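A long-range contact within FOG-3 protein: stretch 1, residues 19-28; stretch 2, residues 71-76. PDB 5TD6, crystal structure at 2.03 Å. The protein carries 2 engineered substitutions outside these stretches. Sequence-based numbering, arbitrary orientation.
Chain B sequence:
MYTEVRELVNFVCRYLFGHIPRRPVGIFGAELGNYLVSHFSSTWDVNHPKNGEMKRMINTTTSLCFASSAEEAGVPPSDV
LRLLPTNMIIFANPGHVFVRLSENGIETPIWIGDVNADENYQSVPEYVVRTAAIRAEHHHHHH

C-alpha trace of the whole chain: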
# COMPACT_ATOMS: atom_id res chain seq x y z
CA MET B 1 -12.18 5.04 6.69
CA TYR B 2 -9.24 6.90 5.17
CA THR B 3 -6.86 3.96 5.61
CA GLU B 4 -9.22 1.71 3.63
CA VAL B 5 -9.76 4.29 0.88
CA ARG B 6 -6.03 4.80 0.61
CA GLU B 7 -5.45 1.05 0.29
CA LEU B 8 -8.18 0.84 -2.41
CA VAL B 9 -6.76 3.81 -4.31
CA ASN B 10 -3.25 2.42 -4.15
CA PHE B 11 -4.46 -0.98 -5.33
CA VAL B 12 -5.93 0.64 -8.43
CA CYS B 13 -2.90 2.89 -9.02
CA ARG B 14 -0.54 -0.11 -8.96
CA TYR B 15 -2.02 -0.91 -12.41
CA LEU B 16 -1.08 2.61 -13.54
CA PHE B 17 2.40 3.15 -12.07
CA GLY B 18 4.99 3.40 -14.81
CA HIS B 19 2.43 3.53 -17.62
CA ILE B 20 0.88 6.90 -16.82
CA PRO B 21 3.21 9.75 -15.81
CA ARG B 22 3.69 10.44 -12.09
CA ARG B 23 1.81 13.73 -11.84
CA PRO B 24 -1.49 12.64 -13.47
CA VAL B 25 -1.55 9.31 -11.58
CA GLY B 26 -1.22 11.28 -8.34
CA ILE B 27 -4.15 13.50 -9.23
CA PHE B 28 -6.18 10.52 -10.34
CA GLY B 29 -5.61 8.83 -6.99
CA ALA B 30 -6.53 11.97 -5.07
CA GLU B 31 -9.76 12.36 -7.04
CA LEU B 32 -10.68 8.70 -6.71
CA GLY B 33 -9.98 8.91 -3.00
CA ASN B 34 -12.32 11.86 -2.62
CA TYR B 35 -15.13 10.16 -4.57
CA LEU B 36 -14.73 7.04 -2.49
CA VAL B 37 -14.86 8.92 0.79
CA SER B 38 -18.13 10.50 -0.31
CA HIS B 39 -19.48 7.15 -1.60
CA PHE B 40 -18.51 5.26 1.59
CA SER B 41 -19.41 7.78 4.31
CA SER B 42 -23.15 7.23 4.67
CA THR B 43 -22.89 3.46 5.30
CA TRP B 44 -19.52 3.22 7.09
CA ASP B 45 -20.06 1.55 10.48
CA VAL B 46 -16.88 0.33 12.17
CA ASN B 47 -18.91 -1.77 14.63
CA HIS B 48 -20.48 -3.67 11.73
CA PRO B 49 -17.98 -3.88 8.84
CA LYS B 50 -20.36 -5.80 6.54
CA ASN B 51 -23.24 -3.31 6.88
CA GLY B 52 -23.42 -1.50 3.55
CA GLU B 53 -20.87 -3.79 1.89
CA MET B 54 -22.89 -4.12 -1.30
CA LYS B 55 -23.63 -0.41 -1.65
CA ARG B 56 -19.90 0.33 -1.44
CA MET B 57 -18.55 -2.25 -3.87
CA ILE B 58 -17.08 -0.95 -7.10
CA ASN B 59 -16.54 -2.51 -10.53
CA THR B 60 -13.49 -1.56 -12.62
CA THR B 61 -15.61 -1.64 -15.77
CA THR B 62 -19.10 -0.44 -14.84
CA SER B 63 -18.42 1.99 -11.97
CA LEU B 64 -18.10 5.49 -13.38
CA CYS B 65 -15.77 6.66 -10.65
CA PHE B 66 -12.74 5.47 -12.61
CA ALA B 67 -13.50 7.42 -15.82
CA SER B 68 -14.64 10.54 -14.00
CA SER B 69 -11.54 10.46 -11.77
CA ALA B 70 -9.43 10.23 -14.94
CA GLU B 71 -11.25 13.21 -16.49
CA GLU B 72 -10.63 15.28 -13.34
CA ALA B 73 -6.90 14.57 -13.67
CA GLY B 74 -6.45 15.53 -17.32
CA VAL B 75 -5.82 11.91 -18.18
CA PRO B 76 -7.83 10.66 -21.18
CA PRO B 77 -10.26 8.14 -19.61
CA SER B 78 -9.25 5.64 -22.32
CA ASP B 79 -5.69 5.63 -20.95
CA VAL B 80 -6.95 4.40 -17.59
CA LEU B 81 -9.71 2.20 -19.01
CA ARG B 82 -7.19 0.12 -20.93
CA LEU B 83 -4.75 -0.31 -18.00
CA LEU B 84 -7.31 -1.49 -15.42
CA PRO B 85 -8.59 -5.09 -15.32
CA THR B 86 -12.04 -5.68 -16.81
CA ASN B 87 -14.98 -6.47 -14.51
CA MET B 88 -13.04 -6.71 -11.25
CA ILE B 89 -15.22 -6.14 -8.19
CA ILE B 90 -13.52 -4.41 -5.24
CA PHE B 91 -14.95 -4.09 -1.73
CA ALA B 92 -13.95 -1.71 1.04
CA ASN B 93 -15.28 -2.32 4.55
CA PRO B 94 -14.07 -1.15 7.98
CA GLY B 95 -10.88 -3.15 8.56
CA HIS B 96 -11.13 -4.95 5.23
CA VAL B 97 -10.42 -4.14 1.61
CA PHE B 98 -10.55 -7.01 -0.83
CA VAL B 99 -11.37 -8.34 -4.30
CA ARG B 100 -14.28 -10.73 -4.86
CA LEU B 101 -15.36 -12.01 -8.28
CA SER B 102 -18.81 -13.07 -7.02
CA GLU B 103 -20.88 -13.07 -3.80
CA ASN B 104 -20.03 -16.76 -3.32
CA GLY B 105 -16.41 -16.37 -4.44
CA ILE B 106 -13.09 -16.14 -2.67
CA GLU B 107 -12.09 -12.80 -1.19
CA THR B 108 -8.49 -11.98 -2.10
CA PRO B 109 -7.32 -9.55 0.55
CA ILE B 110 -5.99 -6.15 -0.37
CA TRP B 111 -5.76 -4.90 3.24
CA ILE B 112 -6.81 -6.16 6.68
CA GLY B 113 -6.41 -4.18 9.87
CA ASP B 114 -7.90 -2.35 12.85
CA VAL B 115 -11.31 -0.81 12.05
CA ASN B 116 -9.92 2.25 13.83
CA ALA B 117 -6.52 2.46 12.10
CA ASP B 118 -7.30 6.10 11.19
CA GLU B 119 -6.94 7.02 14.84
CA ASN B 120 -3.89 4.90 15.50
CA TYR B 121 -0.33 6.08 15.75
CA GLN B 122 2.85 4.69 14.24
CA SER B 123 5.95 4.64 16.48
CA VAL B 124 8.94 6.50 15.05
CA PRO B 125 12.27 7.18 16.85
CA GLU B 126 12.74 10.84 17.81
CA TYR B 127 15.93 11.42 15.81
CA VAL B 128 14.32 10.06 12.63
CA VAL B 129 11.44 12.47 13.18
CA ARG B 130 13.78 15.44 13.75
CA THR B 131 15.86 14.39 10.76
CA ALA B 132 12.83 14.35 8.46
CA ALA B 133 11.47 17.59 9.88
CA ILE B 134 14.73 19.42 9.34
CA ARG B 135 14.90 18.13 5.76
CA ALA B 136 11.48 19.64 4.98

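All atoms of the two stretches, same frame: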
# COMPACT_ATOMS: atom_id res chain seq x y z
N HIS B 19 3.07 3.52 -16.32
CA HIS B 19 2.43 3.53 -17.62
C HIS B 19 1.68 4.84 -17.85
O HIS B 19 1.33 5.18 -18.96
CB HIS B 19 1.47 2.35 -17.76
CG HIS B 19 2.11 1.02 -17.46
ND1 HIS B 19 2.99 0.41 -18.32
CD2 HIS B 19 2.01 0.22 -16.38
CE1 HIS B 19 3.40 -0.73 -17.79
NE2 HIS B 19 2.83 -0.86 -16.60
N ILE B 20 1.43 5.56 -16.76
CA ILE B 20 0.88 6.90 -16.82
C ILE B 20 1.87 7.74 -16.03
O ILE B 20 2.37 7.28 -15.00
CB ILE B 20 -0.55 6.96 -16.24
CG1 ILE B 20 -1.50 6.12 -17.08
CG2 ILE B 20 -1.09 8.39 -16.15
CD1 ILE B 20 -2.90 6.07 -16.53
N PRO B 21 2.20 8.95 -16.52
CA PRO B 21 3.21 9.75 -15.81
C PRO B 21 2.82 10.03 -14.36
O PRO B 21 1.64 9.92 -14.02
CB PRO B 21 3.27 11.04 -16.64
CG PRO B 21 2.84 10.62 -18.02
CD PRO B 21 1.80 9.55 -17.81
N ARG B 22 3.82 10.33 -13.54
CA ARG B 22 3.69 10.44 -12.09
C ARG B 22 2.64 11.46 -11.63
O ARG B 22 1.84 11.21 -10.73
CB ARG B 22 5.05 10.83 -11.49
CG ARG B 22 5.05 11.18 -10.01
CD ARG B 22 6.24 12.06 -9.62
NE ARG B 22 7.46 11.73 -10.36
CZ ARG B 22 8.13 12.59 -11.13
NH1 ARG B 22 7.71 13.84 -11.28
NH2 ARG B 22 9.23 12.19 -11.77
N ARG B 23 2.66 12.63 -12.27
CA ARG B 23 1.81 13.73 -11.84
C ARG B 23 0.31 13.44 -12.08
O ARG B 23 -0.49 13.61 -11.16
CB ARG B 23 2.24 15.04 -12.51
CG ARG B 23 3.62 15.51 -12.04
CD ARG B 23 4.30 16.46 -13.04
NE ARG B 23 5.58 16.96 -12.54
CZ ARG B 23 6.76 16.39 -12.80
NH1 ARG B 23 6.84 15.30 -13.55
NH2 ARG B 23 7.88 16.93 -12.30
N PRO B 24 -0.06 12.97 -13.29
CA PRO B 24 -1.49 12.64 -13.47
C PRO B 24 -1.98 11.48 -12.59
O PRO B 24 -3.09 11.57 -12.05
CB PRO B 24 -1.58 12.26 -14.95
CG PRO B 24 -0.40 12.87 -15.59
CD PRO B 24 0.68 12.85 -14.55
N VAL B 25 -1.20 10.41 -12.48
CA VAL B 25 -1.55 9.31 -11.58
C VAL B 25 -1.85 9.81 -10.17
O VAL B 25 -2.82 9.38 -9.53
CB VAL B 25 -0.43 8.24 -11.49
CG1 VAL B 25 -0.73 7.23 -10.39
CG2 VAL B 25 -0.29 7.52 -12.81
N GLY B 26 -1.03 10.74 -9.68
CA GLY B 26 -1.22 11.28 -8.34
C GLY B 26 -2.53 12.02 -8.18
O GLY B 26 -3.17 12.00 -7.11
N ILE B 27 -2.95 12.67 -9.26
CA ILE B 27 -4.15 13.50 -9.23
C ILE B 27 -5.35 12.58 -9.41
O ILE B 27 -6.42 12.79 -8.84
CB ILE B 27 -4.08 14.61 -10.31
CG1 ILE B 27 -2.96 15.59 -9.96
CG2 ILE B 27 -5.40 15.36 -10.43
CD1 ILE B 27 -2.64 16.58 -11.03
N PHE B 28 -5.16 11.54 -10.21
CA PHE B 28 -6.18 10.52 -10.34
C PHE B 28 -6.47 9.85 -8.99
O PHE B 28 -7.63 9.64 -8.63
CB PHE B 28 -5.75 9.48 -11.36
CG PHE B 28 -6.59 8.25 -11.36
CD1 PHE B 28 -7.78 8.20 -12.09
CD2 PHE B 28 -6.21 7.13 -10.63
CE1 PHE B 28 -8.55 7.05 -12.11
CE2 PHE B 28 -6.98 5.98 -10.64
CZ PHE B 28 -8.16 5.93 -11.37
N GLU B 71 -10.85 11.91 -15.96
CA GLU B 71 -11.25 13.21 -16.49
C GLU B 71 -10.75 14.35 -15.60
O GLU B 71 -10.13 15.29 -16.08
CB GLU B 71 -12.77 13.27 -16.64
CG GLU B 71 -13.31 14.52 -17.34
CD GLU B 71 -14.67 14.93 -16.81
OE1 GLU B 71 -15.69 14.60 -17.44
OE2 GLU B 71 -14.72 15.59 -15.74
N GLU B 72 -11.00 14.23 -14.30
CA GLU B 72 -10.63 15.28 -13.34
C GLU B 72 -9.12 15.48 -13.25
O GLU B 72 -8.66 16.47 -12.68
CB GLU B 72 -11.18 14.95 -11.94
CG GLU B 72 -12.64 15.32 -11.72
CD GLU B 72 -12.93 16.79 -11.96
OE1 GLU B 72 -12.15 17.64 -11.47
OE2 GLU B 72 -13.92 17.10 -12.66
N ALA B 73 -8.35 14.54 -13.80
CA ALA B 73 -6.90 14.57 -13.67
C ALA B 73 -6.21 14.85 -15.00
O ALA B 73 -4.99 14.72 -15.12
CB ALA B 73 -6.40 13.25 -13.08
N GLY B 74 -7.00 15.21 -16.01
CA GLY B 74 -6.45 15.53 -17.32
C GLY B 74 -6.10 14.31 -18.15
O GLY B 74 -5.82 14.41 -19.34
N VAL B 75 -6.12 13.15 -17.50
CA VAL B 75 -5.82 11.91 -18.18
C VAL B 75 -7.01 11.45 -19.01
O VAL B 75 -8.10 11.27 -18.46
CB VAL B 75 -5.46 10.79 -17.18
CG1 VAL B 75 -4.50 9.80 -17.81
CG2 VAL B 75 -4.89 11.40 -15.91
N PRO B 76 -6.81 11.28 -20.33
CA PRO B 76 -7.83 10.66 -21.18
C PRO B 76 -8.34 9.36 -20.56
O PRO B 76 -7.56 8.44 -20.35
CB PRO B 76 -7.08 10.39 -22.48
CG PRO B 76 -5.99 11.40 -22.52
CD PRO B 76 -5.59 11.63 -21.08

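The contact between these stretches is small and apolar. It buries 240 Å² summed over both sides, and no hydrogen bond crosses it. Stretch 1 supplies the first turns of a helix, residues 22 to 28, and the loop before it. Stretch 2 supplies a type I turn from Glu71 to Gly74 and the two residues that follow.

His19 lies too far away to take part. Ile20, in the loop, is the first residue to make contact. Its side chain is buried and its CA-to-CB bond points toward stretch 2. Ile20 CG2 lies 4.0 Å from Val75 CG1, a contact between methyl groups.

Pro21 sits at the N-cap position, right before the helix. It does not touch stretch 2, but its carbonyl begins the helical bonding: Val25 N donates to Pro21 O at 3.3 Å. Arg22 and Arg23 are exposed and stay out of reach.

Pro24 points toward stretch 2 and packs against Val75, with Pro24 CB 3.6 Å from Val75 CG2. Val75 thus meets Ile20 through one methyl and approaches Pro24 most closely through the other. Its chi1 is -150° (t). The carbonyl of Pro24 faces Ala73, and Pro24 O is 3.9 Å from Ala73 CB. That oxygen is already engaged within the helix. Pro24 O accepts a hydrogen bond from Phe28 N at 2.8 Å and a weak one from Ile27 N at 3.0 Å.

Val25 is buried but points away from stretch 2. Gly26 has no side chain and makes no contact. Its amide takes part in the helix, with Gly26 N hydrogen-bonded to Arg22 O at 3.1 Å.

Ile27 again points toward stretch 2, three residues after Pro24, as expected for one face of a helix. Ile27 CG2 approaches Ala73 CB to 3.5 Å and Glu72 O to 4.1 Å. The carboxylate of Glu72 leads away, so this second contact is with its backbone.

Phe28 closes the set. Phe28 CA is 5.3 Å from Ala73 CA, so the two backbones come close here. Phe28 N lies 3.6 Å from Ala73 CB, and Phe28 CB lies 4.2 Å from the same methyl. The CA-to-CB bond points sideways and the ring leads away, so Phe28 meets the turn near its backbone.

Ala73 therefore places one methyl among Pro24, Ile27 and Phe28. The turn holding it is closed by Gly74 N bonded to Glu71 O at 3.1 Å. Gly74 has a phi of 79°, a value that favours glycine.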